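PDB 3DSQ: pyrrolysyl-tRNA synthetase from Desulfitobacterium hafniense, which probably charges its cognate tRNA with pyrrolysine at the expense of ATP, as a homodimeric class II aminoacyl-tRNA synthetase. Local coordinates for residues Tyr136-Arg140 and Trp244-Trp250; Gly88-Thr94 and Arg151-Ile155; Lys68-Ala72 and Tyr279-Val283; Leu199-Ile204 and Leu260-Arg264. The contacts are given in a common frame with arbitrary orientation. Numbering follows the deposited sequence.

Interaction 1: Tyr136-Arg140 and Trp244-Trp250; sequences YTLWR and WEIFDPW
This is a buried aromatic contact with a polar outer end, made where helix 132-142 packs against the loop joining strands 228-236 and 250-256. CA atoms come closest at Tyr136-Trp244 (6.6 Å) and Arg140-Ile246 (6.8 Å). The first partner is regular helix; the loop passes through positive phi at Glu245 (58/45) and enters strand at Trp250. Tyr136 (chi1 -107°, off-rotamer) lies in an offset stack on the five-membered ring of Trp244 (m), with centroids 3.9 Å apart, planes at 5°, and Tyr136 CD1 3.4 Å from Trp244 CD1. One turn on, Trp139 (m) presents its edge to the face of Trp250 (p), planes at 50°, Trp139 CH2 3.4 Å from Trp250 CD2. Ile246 fills in beside them, its CG1 3.7 Å from Tyr136 CD2. Tyr136 OH and Trp250 NE1 share Asp241 OD1. Outward, Arg140 NE and NH2 both give weak 3.3 Å hydrogen bonds to Trp244 O, which also accepts from a water (2.8 Å), while Arg140 NH1 forms a purely electrostatic salt bridge with Glu245 OE1 (2.7 Å), the place of Glu245 OE1 being less sure. The aromatic cluster joins a helix to the start of the motif 3 strand of a class II synthetase core.

Interaction 2: Gly88-Thr94 and Arg151-Ile155; sequences GFVQVVT and RIFEI
The carboxylate of Glu154 takes two hydrogen bonds, Thr94 N to OE1 (2.9 Å) and Thr94 OG1 to OE2 (2.7 Å), the Glu154 side chain being extended (chi1 and chi2 t); Arg128 adds a salt bridge to OE1. Beside this lies a parallel strand pair of the class II catalytic sheet, where the motif 1 strand, outermost within this chain, meets a motif 2 strand. Val90 pairs with Ile152 (CA-CA 4.8 Å) and Gln91 with Phe153 (5.0 Å). Val90 N to Arg151 O (2.9 Å), Phe153 N to Val90 O (3.1 Å) and Val92 N to Phe153 O (2.9 Å) set the register. Gly88, at phi 78°, is the C' residue of the Schellman motif closing helix 72-85. Val90 CB meets Ile152 CD1 (3.4 Å) on one face; on the other, Gln91 CG sits over the Phe153 ring (p), 3.9 Å from its centroid. Arg151 CD lies 3.8 Å from the Phe89 centroid, its guanidinium salt-bridged to Glu179. Val90 and Gln91 also touch the second subunit, Gln91 through backbone hydrogen bonds. Gln91 OE1 is hydrogen-bonded to His85 NE2 of helix 72-85, while a water links Gln91 NE2 (2.9 Å), Val92 O (2.8 Å) and Ile155 N (3.1 Å).

Interaction 3: Lys68-Ala72 and Tyr279-Val283; sequences KHRPA and YLDGV
Asp281, with 76 Å² covered, is the centre of this small contact (174 Å² in all). It occupies the second position of a type I' turn, Leu280 to Val283, with phi/psi 50/43 followed by 82/0 at Gly282; the turn is closed by Val283 N to Leu280 O and Leu280 N to Val283 O, each 2.9 Å. From there its t rotamer carries the carboxylate to the corner between helices 39-68 and 72-85. OD1 accepts from Ala72 N (2.9 Å, 146°), the first amide of helix 72-85. Pro71, the next most buried (45 Å²), stands at the N-cap position and has no side-chain acceptor of its own, so the acceptor comes from a distant part of the chain. The CA atoms of Pro71 and Asp281 are 4.3 Å apart, their CB atoms 3.8 Å, and Pro71 CB also touches Leu280 CD2 (4.0 Å). Lys68 (21 Å²), in the last turn of helix 39-68, completes the group: its NZ forms a salt bridge to Asp281, 3.0 Å from OD2 and 3.1 Å from OD1. His69 then breaks the helix at phi 72°. Pro71 packs on Gln91 of the second subunit, placing the corner in the dimer interface, where the motif 1 helix of a class II synthetase starts.

Interaction 4: Leu199-Ile204 and Leu260-Arg264; sequences LEAAGI and LLMIR
Leu260 (chi1 m, chi2 t) forms the apolar centre, its CB directed at the other segment and its CD2 lying 4.1 Å from Ile204 CD1 and 4.3 Å from Leu199 CD2, while its CD1 meets Ala202 CB at 4.3 Å. These separations are ordinary van der Waals contact between methyl groups. One turn along the helix, Arg264 CB continues the apolar strip at 3.9 Å from Ile204 CG1, and the backbones draw closest here, Ile204 CA to Arg264 CA being 6.3 Å. The partner chain is the end of a helix: a Schellman motif with Gly203 as C' residue (phi 63°), marked by Ile204 N to Leu199 O (2.9 Å) and Gly203 N to Glu200 O (3.2 Å). At the polar edge Arg264, chi1 t, donates from NE to Ala202 O (3.1 Å, 161°), with a weak second bond from NH2 to that oxygen (3.4 Å). The contact thus fastens the end of helix 187-201 to the motif 3 helix 257-265, with strands 219-225 and 228-236 and helix 72-85 packed around them.

How the interactions relate
All four contacts are largely buried, but interactions 1 and 4 each have an exposed rim residue (Glu245, Gly203), whereas interactions 2 and 3 have none. Interaction 1 is aromatic, interaction 2 is strand pairing, interaction 3 turns on one carboxylate, and interaction 4 is aliphatic with an arginine at its edge. Interactions 1 and 2 touch through Leu138 CD1, 3.6 Å from Val92 CG2; interactions 3 and 4 meet where Leu261 CD1 lies 3.8 Å from Ala72 C. Helix 72-85 runs from interaction 3 to interaction 2, and their centres are about 25 Å apart. Interactions 1, 2 and 3 reach the second subunit; interaction 4, its centre about 10 Å from that of the chain, does not.

Interaction 1: Tyr136-Arg140 and Trp244-Trp250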
loop_
_atom_site.group_PDB
_atom_site.type_symbol
_atom_site.label_atom_id
_atom_site.label_comp_id
_atom_site.label_asym_id
_atom_site.label_seq_id
_atom_site.Cartn_x
_atom_site.Cartn_y
_atom_site.Cartn_z
ATOM N N TYR B 136 15.561 -4.901 8.609
ATOM C CA TYR B 136 16.640 -5.367 9.474
ATOM C C TYR B 136 16.275 -6.774 9.935
ATOM O O TYR B 136 17.105 -7.691 9.930
ATOM C CB TYR B 136 16.763 -4.464 10.699
ATOM C CG TYR B 136 17.963 -3.551 10.702
ATOM C CD1 TYR B 136 17.827 -2.203 11.028
ATOM C CD2 TYR B 136 19.247 -4.043 10.439
ATOM C CE1 TYR B 136 18.939 -1.360 11.101
ATOM C CE2 TYR B 136 20.371 -3.209 10.511
ATOM C CZ TYR B 136 20.206 -1.871 10.845
ATOM O OH TYR B 136 21.300 -1.046 10.955
ATOM N N THR B 137 15.012 -6.928 10.332
ATOM C CA THR B 137 14.497 -8.199 10.817
ATOM C C THR B 137 14.621 -9.270 9.735
ATOM O O THR B 137 15.152 -10.355 9.980
ATOM C CB THR B 137 13.025 -8.033 11.271
ATOM O OG1 THR B 137 12.970 -7.065 12.330
ATOM C CG2 THR B 137 12.448 -9.348 11.777
ATOM N N LEU B 138 14.148 -8.963 8.531
ATOM C CA LEU B 138 14.233 -9.917 7.430
ATOM C C LEU B 138 15.685 -10.259 7.100
ATOM O O LEU B 138 15.991 -11.382 6.706
ATOM C CB LEU B 138 13.521 -9.374 6.188
ATOM C CG LEU B 138 11.994 -9.305 6.287
ATOM C CD1 LEU B 138 11.390 -9.158 4.896
ATOM C CD2 LEU B 138 11.474 -10.572 6.925
ATOM N N TRP B 139 16.581 -9.289 7.248
ATOM C CA TRP B 139 17.994 -9.549 6.994
ATOM C C TRP B 139 18.455 -10.676 7.895
ATOM O O TRP B 139 18.988 -11.690 7.431
ATOM C CB TRP B 139 18.844 -8.323 7.300
ATOM C CG TRP B 139 18.938 -7.327 6.199
ATOM C CD1 TRP B 139 18.435 -7.438 4.928
ATOM C CD2 TRP B 139 19.582 -6.054 6.267
ATOM N NE1 TRP B 139 18.730 -6.308 4.205
ATOM C CE2 TRP B 139 19.433 -5.441 5.000
ATOM C CE3 TRP B 139 20.272 -5.369 7.276
ATOM C CZ2 TRP B 139 19.951 -4.172 4.718
ATOM C CZ3 TRP B 139 20.784 -4.113 6.998
ATOM C CH2 TRP B 139 20.620 -3.525 5.725
ATOM N N ARG B 140 18.237 -10.487 9.193
ATOM C CA ARG B 140 18.641 -11.463 10.194
ATOM C C ARG B 140 18.086 -12.850 9.926
ATOM O O ARG B 140 18.748 -13.838 10.210
ATOM C CB ARG B 140 18.207 -11.014 11.597
ATOM C CG ARG B 140 18.659 -11.984 12.679
ATOM C CD ARG B 140 17.899 -11.820 13.987
ATOM N NE ARG B 140 18.099 -10.506 14.590
ATOM C CZ ARG B 140 17.775 -10.201 15.843
ATOM N NH1 ARG B 140 17.234 -11.117 16.637
ATOM N NH2 ARG B 140 17.990 -8.976 16.306
ATOM N N TRP B 244 20.585 -4.989 16.096
ATOM C CA TRP B 244 19.828 -5.865 15.208
ATOM C C TRP B 244 20.565 -7.151 14.873
ATOM O O TRP B 244 20.120 -7.924 14.023
ATOM C CB TRP B 244 19.460 -5.128 13.911
ATOM C CG TRP B 244 18.494 -4.009 14.131
ATOM C CD1 TRP B 244 18.788 -2.684 14.287
ATOM C CD2 TRP B 244 17.074 -4.128 14.301
ATOM N NE1 TRP B 244 17.641 -1.970 14.548
ATOM C CE2 TRP B 244 16.575 -2.833 14.564
ATOM C CE3 TRP B 244 16.177 -5.204 14.258
ATOM C CZ2 TRP B 244 15.215 -2.584 14.787
ATOM C CZ3 TRP B 244 14.823 -4.957 14.479
ATOM C CH2 TRP B 244 14.357 -3.658 14.739
ATOM N N GLU B 245 21.689 -7.377 15.545
ATOM C CA GLU B 245 22.507 -8.567 15.328
ATOM C C GLU B 245 22.981 -8.701 13.884
ATOM O O GLU B 245 22.924 -9.780 13.291
ATOM C CB GLU B 245 21.742 -9.828 15.741
ATOM C CG GLU B 245 21.304 -9.823 17.206
ATOM C CD GLU B 245 20.763 -11.170 17.667
ATOM O OE1 GLU B 245 19.800 -11.674 17.046
ATOM O OE2 GLU B 245 21.303 -11.720 18.652
ATOM N N ILE B 246 23.456 -7.596 13.322
ATOM C CA ILE B 246 23.958 -7.599 11.957
ATOM C C ILE B 246 25.469 -7.370 12.005
ATOM O O ILE B 246 25.947 -6.531 12.767
ATOM C CB ILE B 246 23.307 -6.472 11.113
ATOM C CG1 ILE B 246 21.783 -6.635 11.093
ATOM C CG2 ILE B 246 23.870 -6.495 9.702
ATOM C CD1 ILE B 246 21.291 -7.934 10.466
ATOM N N PHE B 247 26.221 -8.122 11.209
ATOM C CA PHE B 247 27.667 -7.944 11.183
ATOM C C PHE B 247 28.309 -8.113 9.814
ATOM O O PHE B 247 29.490 -8.444 9.701
ATOM C CB PHE B 247 28.342 -8.856 12.211
ATOM C CG PHE B 247 28.409 -8.253 13.589
ATOM C CD1 PHE B 247 28.848 -6.940 13.764
ATOM C CD2 PHE B 247 28.051 -8.992 14.712
ATOM C CE1 PHE B 247 28.931 -6.368 15.040
ATOM C CE2 PHE B 247 28.130 -8.427 16.000
ATOM C CZ PHE B 247 28.570 -7.112 16.160
ATOM N N ASP B 248 27.518 -7.880 8.775
ATOM C CA ASP B 248 28.007 -7.948 7.409
ATOM C C ASP B 248 27.864 -6.545 6.836
ATOM O O ASP B 248 27.005 -5.772 7.272
ATOM C CB ASP B 248 27.176 -8.921 6.568
ATOM C CG ASP B 248 27.314 -10.358 7.029
ATOM O OD1 ASP B 248 28.458 -10.829 7.167
ATOM O OD2 ASP B 248 26.282 -11.021 7.241
ATOM N N PRO B 249 28.734 -6.179 5.882
ATOM C CA PRO B 249 28.640 -4.847 5.286
ATOM C C PRO B 249 27.324 -4.809 4.520
ATOM O O PRO B 249 26.805 -5.856 4.144
ATOM C CB PRO B 249 29.840 -4.803 4.347
ATOM C CG PRO B 249 30.823 -5.701 5.019
ATOM C CD PRO B 249 29.963 -6.863 5.448
ATOM N N TRP B 250 26.782 -3.618 4.293
ATOM C CA TRP B 250 25.528 -3.504 3.549
ATOM C C TRP B 250 25.300 -2.094 3.043
ATOM O O TRP B 250 25.969 -1.155 3.460
ATOM C CB TRP B 250 24.327 -3.906 4.422
ATOM C CG TRP B 250 24.180 -3.075 5.686
ATOM C CD1 TRP B 250 24.600 -3.413 6.941
ATOM C CD2 TRP B 250 23.582 -1.777 5.802
ATOM N NE1 TRP B 250 24.299 -2.409 7.833
ATOM C CE2 TRP B 250 23.677 -1.392 7.160
ATOM C CE3 TRP B 250 22.976 -0.899 4.891
ATOM C CZ2 TRP B 250 23.188 -0.165 7.632
ATOM C CZ3 TRP B 250 22.488 0.323 5.362
ATOM C CH2 TRP B 250 22.600 0.675 6.724
HETATM O O HOH W 1 17.602 -7.988 12.839
#

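Interaction 2: Gly88-Thr94 and Arg151-Ile155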
loop_
_atom_site.group_PDB
_atom_site.type_symbol
_atom_site.label_atom_id
_atom_site.label_comp_id
_atom_site.label_asym_id
_atom_site.label_seq_id
_atom_site.Cartn_x
_atom_site.Cartn_y
_atom_site.Cartn_z
ATOM N N GLY B 88 17.611 -8.867 -9.734
ATOM C CA GLY B 88 17.698 -9.877 -8.696
ATOM C C GLY B 88 17.201 -9.520 -7.304
ATOM O O GLY B 88 17.307 -10.347 -6.395
ATOM N N PHE B 89 16.663 -8.316 -7.124
ATOM C CA PHE B 89 16.158 -7.912 -5.815
ATOM C C PHE B 89 14.850 -8.610 -5.476
ATOM O O PHE B 89 13.933 -8.670 -6.292
ATOM C CB PHE B 89 15.936 -6.398 -5.749
ATOM C CG PHE B 89 17.198 -5.603 -5.649
ATOM C CD1 PHE B 89 17.937 -5.295 -6.786
ATOM C CD2 PHE B 89 17.651 -5.160 -4.413
ATOM C CE1 PHE B 89 19.103 -4.556 -6.693
ATOM C CE2 PHE B 89 18.823 -4.418 -4.305
ATOM C CZ PHE B 89 19.551 -4.113 -5.449
ATOM N N VAL B 90 14.771 -9.136 -4.259
ATOM C CA VAL B 90 13.572 -9.826 -3.798
ATOM C C VAL B 90 12.677 -8.837 -3.065
ATOM O O VAL B 90 13.086 -8.249 -2.069
ATOM C CB VAL B 90 13.923 -10.958 -2.829
ATOM C CG1 VAL B 90 12.643 -11.504 -2.186
ATOM C CG2 VAL B 90 14.684 -12.064 -3.577
ATOM N N GLN B 91 11.456 -8.668 -3.558
ATOM C CA GLN B 91 10.517 -7.737 -2.942
ATOM C C GLN B 91 9.795 -8.381 -1.758
ATOM O O GLN B 91 9.392 -9.537 -1.829
ATOM C CB GLN B 91 9.496 -7.265 -3.982
ATOM C CG GLN B 91 8.618 -6.131 -3.498
ATOM C CD GLN B 91 7.716 -5.591 -4.581
ATOM O OE1 GLN B 91 7.598 -6.180 -5.675
ATOM N NE2 GLN B 91 7.062 -4.463 -4.291
ATOM N N VAL B 92 9.663 -7.635 -0.662
ATOM C CA VAL B 92 8.956 -8.140 0.518
ATOM C C VAL B 92 7.872 -7.159 0.947
ATOM O O VAL B 92 7.912 -5.984 0.601
ATOM C CB VAL B 92 9.910 -8.359 1.722
ATOM C CG1 VAL B 92 10.997 -9.333 1.346
ATOM C CG2 VAL B 92 10.505 -7.011 2.182
ATOM N N VAL B 93 6.889 -7.658 1.687
ATOM C CA VAL B 93 5.807 -6.829 2.188
ATOM C C VAL B 93 5.610 -7.176 3.674
ATOM O O VAL B 93 5.198 -8.288 4.041
ATOM C CB VAL B 93 4.508 -7.037 1.363
ATOM C CG1 VAL B 93 4.039 -8.479 1.427
ATOM C CG2 VAL B 93 3.443 -6.090 1.861
ATOM N N THR B 94 5.895 -6.194 4.516
ATOM C CA THR B 94 5.857 -6.360 5.965
ATOM C C THR B 94 4.827 -5.500 6.717
ATOM O O THR B 94 4.231 -4.570 6.160
ATOM C CB THR B 94 7.280 -6.090 6.541
ATOM O OG1 THR B 94 7.650 -4.734 6.295
ATOM C CG2 THR B 94 8.321 -6.994 5.869
ATOM N N ARG B 151 19.816 -9.427 -1.622
ATOM C CA ARG B 151 19.167 -8.225 -2.134
ATOM C C ARG B 151 17.678 -8.222 -1.821
ATOM O O ARG B 151 16.929 -9.075 -2.296
ATOM C CB ARG B 151 19.391 -8.113 -3.647
ATOM C CG ARG B 151 20.831 -7.827 -3.992
ATOM C CD ARG B 151 21.038 -7.513 -5.466
ATOM N NE ARG B 151 22.316 -6.828 -5.647
ATOM C CZ ARG B 151 22.823 -6.463 -6.818
ATOM N NH1 ARG B 151 22.166 -6.713 -7.946
ATOM N NH2 ARG B 151 23.993 -5.840 -6.856
ATOM N N ILE B 152 17.261 -7.243 -1.025
ATOM C CA ILE B 152 15.870 -7.123 -0.610
ATOM C C ILE B 152 15.346 -5.682 -0.683
ATOM O O ILE B 152 16.090 -4.733 -0.460
ATOM C CB ILE B 152 15.730 -7.637 0.840
ATOM C CG1 ILE B 152 15.948 -9.149 0.871
ATOM C CG2 ILE B 152 14.390 -7.247 1.419
ATOM C CD1 ILE B 152 14.838 -9.949 0.270
ATOM N N PHE B 153 14.065 -5.520 -1.000
ATOM C CA PHE B 153 13.476 -4.187 -1.041
ATOM C C PHE B 153 11.991 -4.247 -0.753
ATOM O O PHE B 153 11.376 -5.301 -0.875
ATOM C CB PHE B 153 13.693 -3.501 -2.397
ATOM C CG PHE B 153 12.774 -3.983 -3.488
ATOM C CD1 PHE B 153 13.034 -5.165 -4.165
ATOM C CD2 PHE B 153 11.666 -3.221 -3.864
ATOM C CE1 PHE B 153 12.208 -5.584 -5.207
ATOM C CE2 PHE B 153 10.833 -3.628 -4.902
ATOM C CZ PHE B 153 11.103 -4.811 -5.576
ATOM N N GLU B 154 11.437 -3.111 -0.336
ATOM C CA GLU B 154 10.009 -2.994 -0.066
ATOM C C GLU B 154 9.544 -1.607 -0.481
ATOM O O GLU B 154 10.268 -0.624 -0.360
ATOM C CB GLU B 154 9.676 -3.235 1.428
ATOM C CG GLU B 154 8.149 -3.150 1.728
ATOM C CD GLU B 154 7.745 -3.607 3.144
ATOM O OE1 GLU B 154 6.526 -3.623 3.441
ATOM O OE2 GLU B 154 8.633 -3.953 3.951
ATOM N N ILE B 155 8.332 -1.547 -1.007
ATOM C CA ILE B 155 7.720 -0.297 -1.427
ATOM C C ILE B 155 6.461 -0.266 -0.574
ATOM O O ILE B 155 5.634 -1.159 -0.679
ATOM C CB ILE B 155 7.286 -0.337 -2.904
ATOM C CG1 ILE B 155 8.514 -0.476 -3.818
ATOM C CG2 ILE B 155 6.496 0.925 -3.233
ATOM C CD1 ILE B 155 8.176 -0.491 -5.319
HETATM O O HOH W 2 6.877 -4.252 -1.408
#

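Interaction 3: Lys68-Ala72 and Tyr279-Val283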
loop_
_atom_site.group_PDB
_atom_site.type_symbol
_atom_site.label_atom_id
_atom_site.label_comp_id
_atom_site.label_asym_id
_atom_site.label_seq_id
_atom_site.Cartn_x
_atom_site.Cartn_y
_atom_site.Cartn_z
ATOM N N LYS B 68 -4.349 4.955 -19.218
ATOM C CA LYS B 68 -3.611 4.335 -18.125
ATOM C C LYS B 68 -4.394 3.409 -17.190
ATOM O O LYS B 68 -3.931 2.322 -16.873
ATOM C CB LYS B 68 -2.896 5.407 -17.297
ATOM C CG LYS B 68 -1.842 6.189 -18.069
ATOM C CD LYS B 68 -0.944 7.003 -17.138
ATOM C CE LYS B 68 -1.737 8.009 -16.304
ATOM N NZ LYS B 68 -0.845 8.710 -15.338
ATOM N N HIS B 69 -5.569 3.834 -16.748
ATOM C CA HIS B 69 -6.373 3.030 -15.831
ATOM C C HIS B 69 -5.775 2.998 -14.421
ATOM O O HIS B 69 -6.258 2.270 -13.549
ATOM C CB HIS B 69 -6.528 1.604 -16.363
ATOM C CG HIS B 69 -7.327 1.519 -17.628
ATOM N ND1 HIS B 69 -8.647 1.906 -17.699
ATOM C CD2 HIS B 69 -6.985 1.112 -18.875
ATOM C CE1 HIS B 69 -9.087 1.741 -18.935
ATOM N NE2 HIS B 69 -8.098 1.261 -19.667
ATOM N N ARG B 70 -4.725 3.786 -14.205
ATOM C CA ARG B 70 -4.089 3.871 -12.895
ATOM C C ARG B 70 -3.266 5.142 -12.759
ATOM O O ARG B 70 -2.618 5.587 -13.711
ATOM C CB ARG B 70 -3.193 2.659 -12.638
ATOM C CG ARG B 70 -1.988 2.583 -13.539
ATOM C CD ARG B 70 -1.331 1.236 -13.408
ATOM N NE ARG B 70 -0.154 1.108 -14.258
ATOM C CZ ARG B 70 0.593 0.013 -14.319
ATOM N NH1 ARG B 70 0.272 -1.044 -13.585
ATOM N NH2 ARG B 70 1.670 -0.020 -15.093
ATOM N N PRO B 71 -3.279 5.743 -11.556
ATOM C CA PRO B 71 -2.537 6.971 -11.277
ATOM C C PRO B 71 -1.031 6.752 -11.229
ATOM O O PRO B 71 -0.561 5.619 -11.083
ATOM C CB PRO B 71 -3.116 7.420 -9.939
ATOM C CG PRO B 71 -3.411 6.123 -9.264
ATOM C CD PRO B 71 -4.051 5.317 -10.372
ATOM N N ALA B 72 -0.294 7.852 -11.350
ATOM C CA ALA B 72 1.164 7.866 -11.354
ATOM C C ALA B 72 1.845 7.089 -10.243
ATOM O O ALA B 72 2.821 6.373 -10.491
ATOM C CB ALA B 72 1.657 9.310 -11.334
ATOM N N TYR B 279 -7.375 14.557 -4.654
ATOM C CA TYR B 279 -6.689 14.581 -5.940
ATOM C C TYR B 279 -6.726 13.182 -6.514
ATOM O O TYR B 279 -7.077 12.230 -5.821
ATOM C CB TYR B 279 -5.218 14.978 -5.795
ATOM C CG TYR B 279 -4.931 16.356 -5.250
ATOM C CD1 TYR B 279 -5.017 16.620 -3.880
ATOM C CD2 TYR B 279 -4.484 17.373 -6.094
ATOM C CE1 TYR B 279 -4.652 17.855 -3.363
ATOM C CE2 TYR B 279 -4.109 18.611 -5.593
ATOM C CZ TYR B 279 -4.190 18.844 -4.219
ATOM O OH TYR B 279 -3.739 20.034 -3.707
ATOM N N LEU B 280 -6.352 13.065 -7.785
ATOM C CA LEU B 280 -6.299 11.775 -8.450
ATOM C C LEU B 280 -5.333 11.950 -9.607
ATOM O O LEU B 280 -5.533 12.816 -10.452
ATOM C CB LEU B 280 -7.670 11.372 -8.996
ATOM C CG LEU B 280 -8.009 9.887 -9.207
ATOM C CD1 LEU B 280 -8.965 9.778 -10.382
ATOM C CD2 LEU B 280 -6.775 9.044 -9.458
ATOM N N ASP B 281 -4.274 11.147 -9.618
ATOM C CA ASP B 281 -3.274 11.188 -10.684
ATOM C C ASP B 281 -2.780 12.618 -10.958
ATOM O O ASP B 281 -2.629 13.037 -12.110
ATOM C CB ASP B 281 -3.871 10.548 -11.945
ATOM C CG ASP B 281 -2.824 10.246 -13.023
ATOM O OD1 ASP B 281 -1.638 10.037 -12.704
ATOM O OD2 ASP B 281 -3.207 10.200 -14.204
ATOM N N GLY B 282 -2.530 13.352 -9.875
ATOM C CA GLY B 282 -2.038 14.715 -9.968
ATOM C C GLY B 282 -3.082 15.792 -10.214
ATOM O O GLY B 282 -2.732 16.959 -10.285
ATOM N N VAL B 283 -4.353 15.422 -10.336
ATOM C CA VAL B 283 -5.405 16.403 -10.607
ATOM C C VAL B 283 -6.375 16.629 -9.436
ATOM O O VAL B 283 -6.930 15.678 -8.906
ATOM C CB VAL B 283 -6.238 15.978 -11.848
ATOM C CG1 VAL B 283 -7.242 17.056 -12.197
ATOM C CG2 VAL B 283 -5.311 15.698 -13.034
#

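Interaction 4: Leu199-Ile204 and Leu260-Arg264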
loop_
_atom_site.group_PDB
_atom_site.type_symbol
_atom_site.label_atom_id
_atom_site.label_comp_id
_atom_site.label_asym_id
_atom_site.label_seq_id
_atom_site.Cartn_x
_atom_site.Cartn_y
_atom_site.Cartn_z
ATOM N N LEU B 199 16.289 5.669 -10.425
ATOM C CA LEU B 199 16.032 6.919 -11.115
ATOM C C LEU B 199 15.774 6.709 -12.603
ATOM O O LEU B 199 15.015 7.459 -13.217
ATOM C CB LEU B 199 17.193 7.881 -10.885
ATOM C CG LEU B 199 17.340 8.264 -9.409
ATOM C CD1 LEU B 199 18.602 9.065 -9.201
ATOM C CD2 LEU B 199 16.116 9.054 -8.962
ATOM N N GLU B 200 16.389 5.684 -13.184
ATOM C CA GLU B 200 16.177 5.415 -14.598
ATOM C C GLU B 200 14.770 4.870 -14.790
ATOM O O GLU B 200 14.054 5.269 -15.710
ATOM C CB GLU B 200 17.195 4.406 -15.128
ATOM C CG GLU B 200 16.997 4.079 -16.603
ATOM C CD GLU B 200 17.069 5.312 -17.499
ATOM O OE1 GLU B 200 16.625 5.228 -18.665
ATOM O OE2 GLU B 200 17.572 6.365 -17.048
ATOM N N ALA B 201 14.371 3.957 -13.915
ATOM C CA ALA B 201 13.039 3.390 -14.004
ATOM C C ALA B 201 11.994 4.467 -13.711
ATOM O O ALA B 201 10.874 4.397 -14.212
ATOM C CB ALA B 201 12.894 2.229 -13.028
ATOM N N ALA B 202 12.366 5.461 -12.907
ATOM C CA ALA B 202 11.452 6.547 -12.545
ATOM C C ALA B 202 11.423 7.692 -13.557
ATOM O O ALA B 202 10.826 8.740 -13.302
ATOM C CB ALA B 202 11.811 7.097 -11.168
ATOM N N GLY B 203 12.072 7.505 -14.699
ATOM C CA GLY B 203 12.078 8.552 -15.705
ATOM C C GLY B 203 12.741 9.847 -15.275
ATOM O O GLY B 203 12.317 10.932 -15.664
ATOM N N ILE B 204 13.778 9.741 -14.457
ATOM C CA ILE B 204 14.509 10.915 -14.009
ATOM C C ILE B 204 15.945 10.732 -14.490
ATOM O O ILE B 204 16.630 9.788 -14.092
ATOM C CB ILE B 204 14.437 11.053 -12.474
ATOM C CG1 ILE B 204 13.001 11.420 -12.078
ATOM C CG2 ILE B 204 15.437 12.088 -11.982
ATOM C CD1 ILE B 204 12.790 11.674 -10.601
ATOM N N LEU B 260 9.292 12.052 -5.364
ATOM C CA LEU B 260 9.947 11.786 -6.639
ATOM C C LEU B 260 9.014 12.251 -7.743
ATOM O O LEU B 260 9.418 12.985 -8.641
ATOM C CB LEU B 260 10.216 10.288 -6.828
ATOM C CG LEU B 260 11.511 9.623 -6.346
ATOM C CD1 LEU B 260 11.623 8.263 -7.034
ATOM C CD2 LEU B 260 12.734 10.460 -6.702
ATOM N N LEU B 261 7.757 11.818 -7.666
ATOM C CA LEU B 261 6.762 12.190 -8.666
ATOM C C LEU B 261 6.580 13.691 -8.793
ATOM O O LEU B 261 6.481 14.217 -9.908
ATOM C CB LEU B 261 5.407 11.542 -8.351
ATOM C CG LEU B 261 5.330 10.049 -8.667
ATOM C CD1 LEU B 261 4.015 9.502 -8.192
ATOM C CD2 LEU B 261 5.505 9.817 -10.172
ATOM N N MET B 262 6.525 14.386 -7.659
ATOM C CA MET B 262 6.353 15.830 -7.690
ATOM C C MET B 262 7.511 16.502 -8.436
ATOM O O MET B 262 7.316 17.442 -9.212
ATOM C CB MET B 262 6.271 16.387 -6.268
ATOM C CG MET B 262 6.434 17.901 -6.197
ATOM S SD MET B 262 6.190 18.531 -4.513
ATOM C CE MET B 262 7.675 17.940 -3.733
ATOM N N ILE B 263 8.715 16.007 -8.182
ATOM C CA ILE B 263 9.923 16.540 -8.789
ATOM C C ILE B 263 10.009 16.202 -10.283
ATOM O O ILE B 263 10.333 17.057 -11.093
ATOM C CB ILE B 263 11.157 16.020 -8.015
ATOM C CG1 ILE B 263 11.146 16.643 -6.611
ATOM C CG2 ILE B 263 12.436 16.339 -8.761
ATOM C CD1 ILE B 263 12.151 16.049 -5.638
ATOM N N ARG B 264 9.691 14.970 -10.651
ATOM C CA ARG B 264 9.726 14.584 -12.051
ATOM C C ARG B 264 8.675 15.348 -12.842
ATOM O O ARG B 264 8.952 15.890 -13.906
ATOM C CB ARG B 264 9.458 13.090 -12.191
ATOM C CG ARG B 264 9.315 12.624 -13.623
ATOM C CD ARG B 264 8.022 11.859 -13.800
ATOM N NE ARG B 264 8.204 10.440 -13.547
ATOM C CZ ARG B 264 7.217 9.556 -13.455
ATOM N NH1 ARG B 264 5.956 9.935 -13.591
ATOM N NH2 ARG B 264 7.498 8.282 -13.248
#